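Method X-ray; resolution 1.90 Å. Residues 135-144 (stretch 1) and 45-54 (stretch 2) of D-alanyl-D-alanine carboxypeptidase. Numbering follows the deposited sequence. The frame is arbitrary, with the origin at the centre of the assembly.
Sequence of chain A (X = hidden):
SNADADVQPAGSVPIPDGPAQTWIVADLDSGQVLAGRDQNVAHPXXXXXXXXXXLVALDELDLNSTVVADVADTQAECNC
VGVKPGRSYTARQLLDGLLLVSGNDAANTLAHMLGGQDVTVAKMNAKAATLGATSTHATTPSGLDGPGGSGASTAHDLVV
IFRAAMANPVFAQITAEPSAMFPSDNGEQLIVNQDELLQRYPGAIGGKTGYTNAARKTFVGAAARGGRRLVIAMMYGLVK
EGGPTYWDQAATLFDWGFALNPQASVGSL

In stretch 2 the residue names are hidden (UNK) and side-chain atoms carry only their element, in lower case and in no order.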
# COMPACT_ATOMS: atom_id res chain seq x y z
N SER A 135 -0.00 -0.06 15.98
CA SER A 135 1.45 -0.07 15.85
C SER A 135 1.87 0.76 14.66
O SER A 135 3.03 0.72 14.23
CB SER A 135 1.96 -1.50 15.71
OG SER A 135 1.58 -2.25 16.85
N THR A 136 0.94 1.54 14.13
CA THR A 136 1.23 2.35 12.95
C THR A 136 1.36 3.83 13.28
O THR A 136 0.51 4.40 13.95
CB THR A 136 0.17 2.14 11.88
OG1 THR A 136 0.20 0.76 11.49
CG2 THR A 136 0.46 3.00 10.66
N HIS A 137 2.44 4.44 12.80
CA HIS A 137 2.65 5.86 13.02
C HIS A 137 3.23 6.46 11.75
O HIS A 137 4.35 6.12 11.36
CB HIS A 137 3.61 6.08 14.18
CG HIS A 137 3.90 7.53 14.46
ND1 HIS A 137 2.95 8.40 14.95
CD2 HIS A 137 5.03 8.26 14.30
CE1 HIS A 137 3.49 9.60 15.09
NE2 HIS A 137 4.74 9.55 14.70
N ALA A 138 2.46 7.32 11.10
CA ALA A 138 2.94 8.03 9.91
C ALA A 138 3.71 9.26 10.35
O ALA A 138 3.39 9.87 11.38
CB ALA A 138 1.78 8.44 9.04
N THR A 139 4.73 9.63 9.58
CA THR A 139 5.47 10.86 9.81
C THR A 139 5.40 11.77 8.58
O THR A 139 5.65 12.97 8.68
CB THR A 139 6.96 10.61 10.12
OG1 THR A 139 7.56 9.91 9.02
CG2 THR A 139 7.13 9.81 11.41
N THR A 140 5.08 11.19 7.43
CA THR A 140 4.85 11.96 6.19
C THR A 140 3.68 11.36 5.42
O THR A 140 3.36 10.18 5.59
CB THR A 140 6.07 11.93 5.24
OG1 THR A 140 6.31 10.58 4.82
CG2 THR A 140 7.32 12.51 5.91
N PRO A 141 3.03 12.15 4.56
CA PRO A 141 1.96 11.60 3.73
C PRO A 141 2.47 10.58 2.71
O PRO A 141 1.71 9.69 2.32
CB PRO A 141 1.42 12.83 2.99
CG PRO A 141 1.76 14.00 3.90
CD PRO A 141 3.09 13.63 4.50
N SER A 142 3.73 10.69 2.31
CA SER A 142 4.26 9.87 1.21
C SER A 142 4.97 8.59 1.66
O SER A 142 5.12 7.65 0.87
CB SER A 142 5.23 10.69 0.37
OG SER A 142 6.38 11.00 1.13
N GLY A 143 5.43 8.57 2.91
CA GLY A 143 6.22 7.46 3.41
C GLY A 143 7.71 7.75 3.33
O GLY A 143 8.54 6.94 3.73
N LEU A 144 8.04 8.91 2.78
CA LEU A 144 9.42 9.37 2.80
C LEU A 144 9.81 9.63 4.24
O LEU A 144 8.94 9.85 5.09
CB LEU A 144 9.57 10.65 1.98
CG LEU A 144 9.48 10.52 0.46
CD1 LEU A 144 9.48 11.89 -0.21
CD2 LEU A 144 10.64 9.69 -0.04
N UNK A 45 7.33 1.85 6.88
CA UNK A 45 6.43 1.36 5.84
C UNK A 45 6.76 1.82 4.42
O UNK A 45 6.26 1.21 3.47
c UNK A 45 5.48 3.28 6.89
c UNK A 45 5.09 1.97 6.26
c UNK A 45 6.74 2.96 7.66
N UNK A 46 7.59 2.85 4.28
CA UNK A 46 7.77 3.50 2.98
C UNK A 46 6.40 3.76 2.34
O UNK A 46 5.44 4.07 3.03
c UNK A 46 8.66 2.65 2.06
N UNK A 47 6.32 3.61 1.01
CA UNK A 47 5.13 4.01 0.26
C UNK A 47 3.88 3.17 0.53
O UNK A 47 2.80 3.52 0.06
o UNK A 47 6.08 5.21 -1.66
c UNK A 47 5.43 4.02 -1.25
N UNK A 48 4.00 2.07 1.26
CA UNK A 48 2.77 1.36 1.65
C UNK A 48 1.85 2.26 2.46
O UNK A 48 0.63 2.10 2.45
o UNK A 48 3.77 0.35 3.63
c UNK A 48 3.05 0.06 2.43
c UNK A 48 3.81 -0.94 1.56
N UNK A 49 2.44 3.22 3.17
CA UNK A 49 1.67 4.16 3.97
C UNK A 49 0.78 5.06 3.10
O UNK A 49 -0.16 5.67 3.60
c UNK A 49 1.50 4.15 7.06
c UNK A 49 1.84 5.35 6.21
c UNK A 49 3.01 6.29 4.21
c UNK A 49 2.57 5.01 4.90
N UNK A 50 1.06 5.12 1.80
CA UNK A 50 0.18 5.87 0.89
C UNK A 50 -1.24 5.30 0.86
O UNK A 50 -2.18 6.01 0.52
c UNK A 50 0.76 5.92 -0.54
c UNK A 50 2.49 6.76 -2.14
n UNK A 50 4.87 7.44 -1.97
c UNK A 50 3.53 7.83 -2.45
c UNK A 50 2.00 6.81 -0.69
N UNK A 51 -1.40 4.03 1.19
CA UNK A 51 -2.73 3.44 1.29
C UNK A 51 -3.53 4.12 2.41
O UNK A 51 -4.73 4.39 2.28
c UNK A 51 -2.67 1.92 1.55
c UNK A 51 -1.92 1.21 0.42
c UNK A 51 -4.07 1.34 1.69
N UNK A 52 -2.86 4.38 3.52
CA UNK A 52 -3.48 5.10 4.63
C UNK A 52 -3.84 6.53 4.23
O UNK A 52 -4.90 7.04 4.60
c UNK A 52 -4.36 4.86 7.53
c UNK A 52 -2.04 5.54 8.24
c UNK A 52 -2.54 5.09 5.83
c UNK A 52 -3.10 5.63 7.15
N UNK A 53 -2.98 7.19 3.46
CA UNK A 53 -3.32 8.52 2.95
C UNK A 53 -4.55 8.44 2.04
O UNK A 53 -5.45 9.27 2.12
c UNK A 53 -2.85 11.53 2.37
c UNK A 53 -2.14 9.12 2.18
c UNK A 53 -1.21 10.85 0.61
c UNK A 53 -2.43 10.43 1.42
N UNK A 54 -4.59 7.42 1.18
CA UNK A 54 -5.73 7.23 0.29
C UNK A 54 -7.05 7.08 1.05
O UNK A 54 -8.08 7.64 0.63
c UNK A 54 -5.50 6.03 -0.65
O HOH W 1 8.87 5.06 5.68

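Position 45 carries three carbons that close a ring onto its own backbone N, so it is P45. Its CB points toward stretch 1 yet stays out of contact, and its carbonyl serves the turn that follows.

Position 46 has a single carbon, directed away from stretch 1: A46. Its backbone does the work here. The carbonyl O lies 3.5 Å from G143 CA in a CA-H...O contact, and a water accepts from A46 N (2.9 Å) and donates to G143 O (2.7 Å).

Position 47 holds one carbon, then one oxygen, which lies 3.6 Å from S142 O. A lone hydroxyl on an unbranched carbon identifies S47.

At position 48 one carbon carries an oxygen and a carbon, pointing away and touching nothing on stretch 1. This is T48, whose OG1 donates to P45 O at 2.6 Å and so ties down the turn.

Position 49 shows four carbons forked at the first, with one arm two carbons long: I49. Its CB points toward stretch 1. CG2 packs 3.5 Å from G143 CA, while CD1 reaches 3.9 Å from T136 CG2 and CG1 lies 4.2 Å from A138 CB. Its chi1 of -147° sits between wells.

Position 50 has four carbons in a row ending in nitrogen, and that nitrogen is 2.9 Å from S142 O. It is K50. NZ donates to S142 O and, at 2.6 Å, to S47 OG, so one amine joins both stretches.

Position 51, one carbon carrying two more, is V51; it is out of reach of stretch 1.

Position 52 has four carbons forked at the second: L52. It points toward stretch 1, with CD2 4.3 Å from T136 CG2.

Position 53 repeats that fork and is L53. Its CD2 lies 3.6 Å from P141 O and 4.1 Å from P141 CB; that carbonyl is buried without a polar partner.

Position 54, a single carbon out of reach, is A54.

The contact joins apolar packing to one direct hydrogen bond between the stretches. I49 has the largest covered area and fits against the bare CA of G143. A CB on G143 would lie 2.2 Å from A46 O, a clash, and 3.3 Å from I49 CG2; its phi/psi of 97/-2 also calls for glycine. The loop is braced internally, with G143 N donating to T140 OG1 (2.9 Å) and L144 N to S142 OG (3.1 Å). The rule to read is close backbone approach at glycine, a branched side chain against it, and a lysine reaching a loop carbonyl.

Stretch 2 45-54: PASTIKVLLA
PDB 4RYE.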